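Local atomic coordinates of cell division control protein (Pyrococcus abyssi, PDB entry 6RPP), a protein that probably excises itself from a replicative MCM-type helicase precursor by protein splicing, as an intein with a HINT splicing domain. Residues K89-E103 against K111-E125. The protein carries 2 engineered substitutions. Numbering follows the deposited sequence. Where two conformers were deposited one is given.
Sequences KRIRVTPTHPFFVLE and KARDLEEGNKIATIE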
ATOM      1  N   LYS A  89     -11.746   7.489  -3.158  1.00 19.05           N
ATOM      2  CA  LYS A  89     -10.485   7.113  -2.539  1.00 17.75           C
ATOM      3  C   LYS A  89      -9.336   7.688  -3.353  1.00 19.23           C
ATOM      4  O   LYS A  89      -9.463   7.848  -4.577  1.00 19.29           O
ATOM      5  CB  LYS A  89     -10.377   5.583  -2.433  1.00 17.74           C
ATOM      6  CG  LYS A  89     -11.574   4.934  -1.708  1.00 17.24           C
ATOM      7  CD  LYS A  89     -11.823   5.599  -0.362  1.00 17.66           C
ATOM      8  CE  LYS A  89     -12.791   4.772   0.525  1.00 18.95           C
ATOM      9  NZ  LYS A  89     -14.208   4.756   0.034  1.00 19.94           N
ATOM     10  N   ARG A  90      -8.238   8.078  -2.686  1.00 15.36           N
ATOM     11  CA  ARG A  90      -7.097   8.683  -3.380  1.00 15.81           C
ATOM     12  C   ARG A  90      -5.823   8.069  -2.803  1.00 19.12           C
ATOM     13  O   ARG A  90      -5.719   7.929  -1.570  1.00 17.86           O
ATOM     14  CB  ARG A  90      -7.054  10.188  -3.145  1.00 20.80           C
ATOM     15  CG  ARG A  90      -8.242  10.991  -3.685  1.00 36.72           C
ATOM     16  CD  ARG A  90      -8.200  12.405  -3.110  1.00 60.50           C
ATOM     17  NE  ARG A  90      -8.166  13.435  -4.151  1.00 73.43           N
ATOM     18  CZ  ARG A  90      -7.060  14.062  -4.549  1.00 77.96           C
ATOM     19  NH1 ARG A  90      -5.884  13.769  -3.994  1.00 74.77           N
ATOM     20  NH2 ARG A  90      -7.131  14.989  -5.502  1.00 81.90           N
ATOM     21  N   ILE A  91      -4.847   7.712  -3.646  1.00 16.98           N
ATOM     22  CA  ILE A  91      -3.583   7.209  -3.093  1.00 18.18           C
ATOM     23  C   ILE A  91      -2.483   7.557  -4.097  1.00 17.70           C
ATOM     24  O   ILE A  91      -2.707   7.556  -5.312  1.00 18.62           O
ATOM     25  CB  ILE A  91      -3.672   5.684  -2.814  1.00 14.85           C
ATOM     26  CG1 ILE A  91      -2.420   5.205  -2.031  1.00 15.12           C
ATOM     27  CG2 ILE A  91      -3.886   4.898  -4.144  1.00 15.22           C
ATOM     28  CD1 ILE A  91      -2.569   3.817  -1.485  1.00 18.67           C
ATOM     29  N   ARG A  92      -1.267   7.794  -3.596  1.00 16.24           N
ATOM     30  CA  ARG A  92      -0.112   8.114  -4.433  1.00 15.01           C
ATOM     31  C   ARG A  92       0.856   6.956  -4.344  1.00 13.47           C
ATOM     32  O   ARG A  92       1.257   6.571  -3.217  1.00 17.13           O
ATOM     33  CB  ARG A  92       0.531   9.438  -3.977  1.00 17.17           C
ATOM     34  CG  ARG A  92      -0.406  10.654  -4.142  1.00 18.60           C
ATOM     35  CD  ARG A  92       0.224  11.935  -3.815  1.00 18.71           C
ATOM     36  NE  ARG A  92      -0.712  13.058  -3.926  1.00 29.44           N
ATOM     37  CZ  ARG A  92      -0.911  13.804  -5.010  1.00 41.96           C
ATOM     38  NH1 ARG A  92      -0.205  13.601  -6.119  1.00 44.29           N
ATOM     39  NH2 ARG A  92      -1.802  14.796  -4.962  1.00 36.82           N
ATOM     40  N   VAL A  93       1.166   6.347  -5.510  1.00 16.65           N
ATOM     41  CA  VAL A  93       1.921   5.091  -5.561  1.00 15.49           C
ATOM     42  C   VAL A  93       2.969   5.145  -6.658  1.00 17.48           C
ATOM     43  O   VAL A  93       2.895   5.959  -7.591  1.00 17.91           O
ATOM     44  CB  VAL A  93       1.017   3.864  -5.794  1.00 17.31           C
ATOM     45  CG1 VAL A  93      -0.072   3.762  -4.695  1.00 17.42           C
ATOM     46  CG2 VAL A  93       0.311   3.980  -7.137  1.00 18.66           C
ATOM     47  N   THR A  94       3.942   4.206  -6.569  1.00 17.91           N
ATOM     48  CA  THR A  94       4.878   4.093  -7.670  1.00 16.25           C
ATOM     49  C   THR A  94       4.180   3.534  -8.922  1.00 17.97           C
ATOM     50  O   THR A  94       3.136   2.870  -8.852  1.00 18.38           O
ATOM     51  CB  THR A  94       6.044   3.183  -7.303  1.00 17.98           C
ATOM     52  OG1 THR A  94       5.526   1.868  -7.057  1.00 18.21           O
ATOM     53  CG2 THR A  94       6.755   3.676  -6.043  1.00 16.35           C
ATOM     54  N   PRO A  95       4.741   3.790 -10.097  1.00 20.88           N
ATOM     55  CA  PRO A  95       4.040   3.364 -11.315  1.00 20.72           C
ATOM     56  C   PRO A  95       3.874   1.857 -11.434  1.00 20.86           C
ATOM     57  O   PRO A  95       2.913   1.405 -12.066  1.00 22.84           O
ATOM     58  CB  PRO A  95       4.928   3.921 -12.442  1.00 23.12           C
ATOM     59  CG  PRO A  95       5.582   5.144 -11.781  1.00 23.30           C
ATOM     60  CD  PRO A  95       5.874   4.704 -10.381  1.00 20.98           C
ATOM     61  N   THR A  96       4.774   1.052 -10.857  1.00 21.20           N
ATOM     62  CA  THR A  96       4.617  -0.403 -10.934  1.00 20.53           C
ATOM     63  C   THR A  96       3.887  -0.996  -9.745  1.00 20.48           C
ATOM     64  O   THR A  96       3.718  -2.215  -9.718  1.00 23.83           O
ATOM     65  CB  THR A  96       5.980  -1.121 -11.082  1.00 25.88           C
ATOM     66  OG1 THR A  96       6.834  -0.860  -9.952  1.00 27.59           O
ATOM     67  CG2 THR A  96       6.678  -0.670 -12.334  1.00 26.89           C
ATOM     68  N   HIS A  97       3.400  -0.173  -8.816  1.00 21.12           N
ATOM     69  CA  HIS A  97       2.658  -0.702  -7.682  1.00 19.31           C
ATOM     70  C   HIS A  97       1.393  -1.394  -8.172  1.00 23.83           C
ATOM     71  O   HIS A  97       0.596  -0.761  -8.889  1.00 22.17           O
ATOM     72  CB  HIS A  97       2.305   0.458  -6.761  1.00 16.83           C
ATOM     73  CG  HIS A  97       1.501   0.059  -5.576  1.00 21.41           C
ATOM     74  ND1 HIS A  97       2.078  -0.354  -4.398  1.00 25.45           N
ATOM     75  CD2 HIS A  97       0.162   0.036  -5.383  1.00 27.53           C
ATOM     76  CE1 HIS A  97       1.126  -0.706  -3.552  1.00 23.59           C
ATOM     77  NE2 HIS A  97      -0.046  -0.425  -4.100  1.00 26.24           N
ATOM     78  N   PRO A  98       1.136  -2.651  -7.782  1.00 20.60           N
ATOM     79  CA  PRO A  98      -0.037  -3.350  -8.307  1.00 24.18           C
ATOM     80  C   PRO A  98      -1.271  -3.141  -7.446  1.00 25.20           C
ATOM     81  O   PRO A  98      -1.196  -2.977  -6.232  1.00 25.31           O
ATOM     82  CB  PRO A  98       0.394  -4.822  -8.302  1.00 26.00           C
ATOM     83  CG  PRO A  98       1.384  -4.912  -7.216  1.00 25.47           C
ATOM     84  CD  PRO A  98       2.089  -3.569  -7.135  1.00 20.14           C
ATOM     85  N   PHE A  99      -2.428  -3.194  -8.120  1.00 23.05           N
ATOM     86  CA  PHE A  99      -3.745  -3.136  -7.519  1.00 22.84           C
ATOM     87  C   PHE A  99      -4.482  -4.414  -7.860  1.00 21.15           C
ATOM     88  O   PHE A  99      -4.262  -4.993  -8.908  1.00 23.75           O
ATOM     89  CB  PHE A  99      -4.564  -1.936  -8.046  1.00 23.47           C
ATOM     90  CG  PHE A  99      -4.099  -0.636  -7.515  1.00 20.88           C
ATOM     91  CD1 PHE A  99      -3.006  -0.011  -8.105  1.00 23.88           C
ATOM     92  CD2 PHE A  99      -4.765   0.004  -6.519  1.00 21.05           C
ATOM     93  CE1 PHE A  99      -2.542   1.229  -7.626  1.00 25.27           C
ATOM     94  CE2 PHE A  99      -4.311   1.225  -6.006  1.00 25.27           C
ATOM     95  CZ  PHE A  99      -3.222   1.862  -6.568  1.00 23.42           C
ATOM     96  N   PHE A 100      -5.311  -4.876  -6.926  1.00 25.59           N
ATOM     97  CA  PHE A 100      -6.299  -5.908  -7.211  1.00 25.36           C
ATOM     98  C   PHE A 100      -7.395  -5.333  -8.100  1.00 26.22           C
ATOM     99  O   PHE A 100      -8.038  -4.348  -7.715  1.00 28.03           O
ATOM    100  CB  PHE A 100      -6.922  -6.399  -5.903  1.00 27.62           C
ATOM    101  CG  PHE A 100      -5.903  -6.840  -4.880  1.00 26.01           C
ATOM    102  CD1 PHE A 100      -5.271  -8.067  -5.002  1.00 28.30           C
ATOM    103  CD2 PHE A 100      -5.571  -6.013  -3.826  1.00 32.06           C
ATOM    104  CE1 PHE A 100      -4.321  -8.470  -4.073  1.00 31.66           C
ATOM    105  CE2 PHE A 100      -4.621  -6.396  -2.904  1.00 32.98           C
ATOM    106  CZ  PHE A 100      -4.008  -7.616  -3.005  1.00 29.59           C
ATOM    107  N   VAL A 101      -7.640  -5.949  -9.264  1.00 26.37           N
ATOM    108  CA  VAL A 101      -8.680  -5.484 -10.178  1.00 28.78           C
ATOM    109  C   VAL A 101      -9.644  -6.623 -10.431  1.00 33.60           C
ATOM    110  O   VAL A 101      -9.231  -7.719 -10.829  1.00 32.40           O
ATOM    111  CB  VAL A 101      -8.117  -4.976 -11.522  1.00 27.84           C
ATOM    112  CG1 VAL A 101      -9.259  -4.621 -12.468  1.00 29.93           C
ATOM    113  CG2 VAL A 101      -7.229  -3.753 -11.271  1.00 26.46           C
ATOM    114  N   LEU A 102     -10.924  -6.353 -10.263  1.00 29.62           N
ATOM    115  CA  LEU A 102     -11.945  -7.342 -10.555  1.00 31.57           C
ATOM    116  C   LEU A 102     -12.407  -7.142 -11.988  1.00 41.00           C
ATOM    117  O   LEU A 102     -13.015  -6.122 -12.312  1.00 38.48           O
ATOM    118  CB  LEU A 102     -13.108  -7.188  -9.588  1.00 36.70           C
ATOM    119  CG  LEU A 102     -14.331  -8.052  -9.881  1.00 41.08           C
ATOM    120  CD1 LEU A 102     -14.053  -9.525  -9.600  1.00 41.66           C
ATOM    121  CD2 LEU A 102     -15.519  -7.545  -9.069  1.00 40.56           C
ATOM    122  N   GLU A 103     -12.137  -8.110 -12.856  1.00 42.07           N
ATOM    123  CA  GLU A 103     -12.523  -7.964 -14.247  1.00 59.81           C
ATOM    124  C   GLU A 103     -13.160  -9.269 -14.684  1.00 65.53           C
ATOM    125  O   GLU A 103     -12.528 -10.328 -14.592  1.00 61.97           O
ATOM    126  CB  GLU A 103     -11.316  -7.595 -15.110  1.00 69.88           C
ATOM    127  CG  GLU A 103     -11.657  -6.691 -16.279  1.00 84.06           C
ATOM    128  CD  GLU A 103     -10.427  -6.038 -16.873  1.00 92.61           C
ATOM    129  OE1 GLU A 103     -10.270  -4.807 -16.728  1.00 93.21           O
ATOM    130  OE2 GLU A 103      -9.609  -6.762 -17.476  1.00 97.45           O
ATOM    131  N   LYS A 111      -0.655  -3.179 -12.568  1.00 26.89           N
ATOM    132  CA  LYS A 111       0.213  -2.084 -12.163  1.00 21.60           C
ATOM    133  C   LYS A 111      -0.518  -0.748 -12.286  1.00 20.98           C
ATOM    134  O   LYS A 111      -1.348  -0.536 -13.186  1.00 24.65           O
ATOM    135  CB  LYS A 111       1.489  -2.052 -13.023  1.00 25.36           C
ATOM    136  CG  LYS A 111       2.438  -3.227 -12.817  1.00 29.73           C
ATOM    137  CD  LYS A 111       3.584  -3.154 -13.831  1.00 36.93           C
ATOM    138  CE  LYS A 111       4.413  -4.429 -13.880  1.00 44.49           C
ATOM    139  NZ  LYS A 111       5.600  -4.343 -12.980  1.00 53.71           N
ATOM    140  N   ALA A 112      -0.165   0.182 -11.389  1.00 21.15           N
ATOM    141  CA  ALA A 112      -0.807   1.502 -11.399  1.00 24.27           C
ATOM    142  C   ALA A 112      -0.769   2.133 -12.792  1.00 23.90           C
ATOM    143  O   ALA A 112      -1.779   2.675 -13.291  1.00 25.40           O
ATOM    144  CB  ALA A 112      -0.114   2.415 -10.380  1.00 24.66           C
ATOM    145  N   ARG A 113       0.395   2.053 -13.462  1.00 22.97           N
ATOM    146  CA  ARG A 113       0.567   2.660 -14.776  1.00 27.34           C
ATOM    147  C   ARG A 113      -0.204   1.938 -15.873  1.00 31.61           C
ATOM    148  O   ARG A 113      -0.292   2.465 -16.990  1.00 35.24           O
ATOM    149  CB  ARG A 113       2.045   2.700 -15.161  1.00 30.00           C
ATOM    150  CG  ARG A 113       2.701   1.347 -15.413  1.00 27.34           C
ATOM    151  CD  ARG A 113       4.182   1.542 -15.756  1.00 37.23           C
ATOM    152  NE  ARG A 113       4.881   0.261 -15.866  1.00 43.02           N
ATOM    153  CZ  ARG A 113       6.202   0.128 -15.846  1.00 50.11           C
ATOM    154  NH1 ARG A 113       6.978   1.200 -15.718  1.00 55.66           N
ATOM    155  NH2 ARG A 113       6.742  -1.082 -15.950  1.00 51.99           N
ATOM    156  N   ASP A 114      -0.746   0.750 -15.590  1.00 26.83           N
ATOM    157  CA  ASP A 114      -1.557  -0.009 -16.549  1.00 29.16           C
ATOM    158  C   ASP A 114      -3.056   0.112 -16.262  1.00 27.21           C
ATOM    159  O   ASP A 114      -3.866  -0.395 -17.052  1.00 31.99           O
ATOM    160  CB  ASP A 114      -1.162  -1.498 -16.508  1.00 29.59           C
ATOM    161  CG  ASP A 114       0.302  -1.743 -16.879  1.00 32.93           C
ATOM    162  OD1 ASP A 114       0.958  -0.808 -17.375  1.00 43.99           O
ATOM    163  OD2 ASP A 114       0.800  -2.874 -16.667  1.00 39.80           O
ATOM    164  N   LEU A 115      -3.433   0.782 -15.166  1.00 24.94           N
ATOM    165  CA  LEU A 115      -4.849   0.979 -14.840  1.00 22.96           C
ATOM    166  C   LEU A 115      -5.531   1.894 -15.834  1.00 29.72           C
ATOM    167  O   LEU A 115      -4.940   2.856 -16.348  1.00 30.86           O
ATOM    168  CB  LEU A 115      -5.022   1.621 -13.475  1.00 24.14           C
ATOM    169  CG  LEU A 115      -4.700   0.832 -12.219  1.00 21.03           C
ATOM    170  CD1 LEU A 115      -4.825   1.811 -11.054  1.00 20.64           C
ATOM    171  CD2 LEU A 115      -5.697  -0.246 -12.023  1.00 24.23           C
ATOM    172  N   GLU A 116      -6.776   1.573 -16.113  1.00 26.67           N
ATOM    173  CA  GLU A 116      -7.594   2.395 -16.980  0.51 23.46           C
ATOM    174  C   GLU A 116      -8.795   2.877 -16.184  1.00 24.97           C
ATOM    175  O   GLU A 116      -9.244   2.210 -15.251  1.00 26.73           O
ATOM    176  CB  GLU A 116      -8.056   1.626 -18.222  0.51 29.96           C
ATOM    177  CG  GLU A 116      -6.915   0.962 -19.004  0.51 35.15           C
ATOM    178  CD  GLU A 116      -6.203   1.907 -19.970  0.51 41.65           C
ATOM    179  OE1 GLU A 116      -6.886   2.676 -20.688  0.51 45.65           O
ATOM    180  OE2 GLU A 116      -4.950   1.861 -20.023  0.51 39.92           O
ATOM    181  N   GLU A 117      -9.320   4.035 -16.575  1.00 24.88           N
ATOM    182  CA  GLU A 117     -10.567   4.474 -15.972  1.00 23.37           C
ATOM    183  C   GLU A 117     -11.646   3.423 -16.148  1.00 28.68           C
ATOM    184  O   GLU A 117     -11.831   2.878 -17.249  1.00 30.53           O
ATOM    185  CB  GLU A 117     -11.001   5.807 -16.578  1.00 26.52           C
ATOM    186  CG  GLU A 117      -9.913   6.844 -16.373  1.00 31.17           C
ATOM    187  CD  GLU A 117     -10.257   8.218 -16.930  1.00 37.18           C
ATOM    188  OE1 GLU A 117     -11.403   8.411 -17.420  1.00 35.22           O
ATOM    189  OE2 GLU A 117      -9.359   9.095 -16.854  1.00 35.76           O
ATOM    190  N   GLY A 118     -12.364   3.145 -15.049  1.00 27.04           N
ATOM    191  CA  GLY A 118     -13.389   2.114 -15.011  1.00 26.50           C
ATOM    192  C   GLY A 118     -12.931   0.801 -14.400  1.00 29.93           C
ATOM    193  O   GLY A 118     -13.783  -0.011 -14.005  1.00 28.61           O
ATOM    194  N   ASN A 119     -11.619   0.555 -14.349  1.00 28.08           N
ATOM    195  CA  ASN A 119     -11.120  -0.652 -13.693  1.00 23.86           C
ATOM    196  C   ASN A 119     -11.563  -0.616 -12.235  1.00 25.83           C
ATOM    197  O   ASN A 119     -11.354   0.383 -11.533  1.00 26.57           O
ATOM    198  CB  ASN A 119      -9.591  -0.740 -13.745  1.00 22.64           C
ATOM    199  CG  ASN A 119      -9.006  -1.038 -15.134  1.00 23.52           C
ATOM    200  OD1 ASN A 119      -7.778  -0.892 -15.260  1.00 27.48           O
ATOM    201  ND2 ASN A 119      -9.800  -1.467 -16.123  1.00 29.86           N
ATOM    202  N   LYS A 120     -12.175  -1.693 -11.762  1.00 24.76           N
ATOM    203  CA  LYS A 120     -12.629  -1.731 -10.359  1.00 22.02           C
ATOM    204  C   LYS A 120     -11.546  -2.269  -9.413  1.00 22.89           C
ATOM    205  O   LYS A 120     -11.049  -3.387  -9.584  1.00 24.63           O
ATOM    206  CB  LYS A 120     -13.894  -2.600 -10.288  1.00 24.81           C
ATOM    207  CG  LYS A 120     -15.067  -1.948 -10.991  1.00 32.13           C
ATOM    208  CD  LYS A 120     -16.320  -2.818 -10.856  1.00 37.79           C
ATOM    209  CE  LYS A 120     -17.537  -2.063 -11.324  1.00 44.29           C
ATOM    210  NZ  LYS A 120     -18.796  -2.862 -11.150  1.00 51.37           N
ATOM    211  N   ILE A 121     -11.228  -1.497  -8.360  1.00 20.30           N
ATOM    212  CA  ILE A 121     -10.205  -1.891  -7.400  1.00 20.12           C
ATOM    213  C   ILE A 121     -10.872  -2.076  -6.045  1.00 17.72           C
ATOM    214  O   ILE A 121     -11.978  -1.598  -5.793  1.00 19.41           O
ATOM    215  CB  ILE A 121      -9.013  -0.895  -7.283  1.00 16.97           C
ATOM    216  CG1 ILE A 121      -9.466   0.496  -6.849  1.00 17.32           C
ATOM    217  CG2 ILE A 121      -8.284  -0.835  -8.665  1.00 23.32           C
ATOM    218  CD1 ILE A 121      -8.326   1.360  -6.336  1.00 18.77           C
ATOM    219  N   ALA A 122     -10.168  -2.755  -5.155  1.00 20.23           N
ATOM    220  CA  ALA A 122     -10.749  -3.163  -3.889  1.00 18.41           C
ATOM    221  C   ALA A 122     -10.629  -2.063  -2.831  1.00 19.15           C
ATOM    222  O   ALA A 122      -9.539  -1.553  -2.584  1.00 21.33           O
ATOM    223  CB  ALA A 122     -10.035  -4.431  -3.413  1.00 20.53           C
ATOM    224  N   THR A 123     -11.758  -1.679  -2.246  1.00 18.55           N
ATOM    225  CA  THR A 123     -11.801  -0.541  -1.324  1.00 18.38           C
ATOM    226  C   THR A 123     -12.733  -0.881  -0.173  1.00 19.36           C
ATOM    227  O   THR A 123     -13.399  -1.924  -0.159  1.00 20.19           O
ATOM    228  CB  THR A 123     -12.324   0.734  -2.004  1.00 18.26           C
ATOM    229  OG1 THR A 123     -13.745   0.607  -2.295  1.00 20.42           O
ATOM    230  CG2 THR A 123     -11.564   1.054  -3.284  1.00 18.28           C
ATOM    231  N   ILE A 124     -12.797   0.014   0.802  1.00 19.88           N
ATOM    232  CA  ILE A 124     -13.858  -0.019   1.805  1.00 18.96           C
ATOM    233  C   ILE A 124     -14.785   1.174   1.596  1.00 23.26           C
ATOM    234  O   ILE A 124     -14.337   2.282   1.244  1.00 24.32           O
ATOM    235  CB  ILE A 124     -13.204  -0.010   3.201  1.00 20.28           C
ATOM    236  CG1 ILE A 124     -14.182  -0.615   4.196  1.00 27.08           C
ATOM    237  CG2 ILE A 124     -12.692   1.393   3.632  1.00 27.28           C
ATOM    238  CD1 ILE A 124     -13.984  -2.138   4.279  1.00 32.28           C
ATOM    239  N   GLU A 125     -16.076   0.948   1.781  1.00 18.69           N
ATOM    240  CA  GLU A 125     -17.058   2.040   1.782  0.53 18.97           C
ATOM    241  C   GLU A 125     -17.804   1.946   3.105  1.00 21.31           C
ATOM    242  O   GLU A 125     -18.538   1.003   3.343  1.00 22.05           O
ATOM    243  CB  GLU A 125     -18.006   1.979   0.555  0.53 24.14           C
ATOM    244  CG  GLU A 125     -17.335   2.614  -0.705  0.53 21.94           C
ATOM    245  CD  GLU A 125     -18.031   2.336  -2.035  0.53 27.26           C
ATOM    246  OE1 GLU A 125     -19.231   1.988  -1.986  0.53 28.27           O
ATOM    247  OE2 GLU A 125     -17.385   2.471  -3.134  0.53 21.08           O
TER
HETATM  248  O   HOH W   1     -14.656   3.207  -2.343  1.00 19.36           O
HETATM  249  O   HOH W   2      -7.278  -3.116  -5.386  1.00 34.77           O
HETATM  250  O   HOH W   3     -12.892  -3.795 -13.603  1.00 37.20           O
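Phe-99 is the bump at the heart of this piece of the HINT fold, the beta-rich splicing domain of inteins. Its ring sits in a hollow made by 111-125: Leu-115 CD1 lies over one face, 3.9 Å from Phe-99 CD1, and Ile-121 CD1 comes in obliquely at CD2. With CG1 of Ile-121 flanked by both backbone neighbours (chi1 60°), CD1 reaches the ring while CG2 turns to Phe-99 CB. Ala-112 CB nests in the notch between Val-93 CG2, 3.6 Å away, and the ring edge at Phe-99 CE1. Val-101 and Leu-115 run alongside with opposite headings, CG2 against CD2.

Strands 98-103 and 120-125 join through the Leu-102 N to Lys-120 O hydrogen bond (3.0 Å) and a water linking Phe-100 O to Ala-122 N. Hydrogen bonds from Arg-113 N to Pro-95 O and Ala-112 N to His-97 O hold the Thr-94 to His-97 turn. Thr-96 CG2 rests over the centre of the Arg-113 guanidinium.

At the far end Lys-89, kinked twice along its chain, hydrogen-bonds through NZ to Ile-124 O (2.8 Å), in the carbonyl plane at 160°. Shortening Lys-89 to an alanine is likely to cost that carbonyl its ammonium donor and the bridging water one partner. This water accepts from Lys-89 NZ and donates to Glu-125 OE2 and Thr-123 OG1, itself also hydrogen-bonded to Ser-130 O.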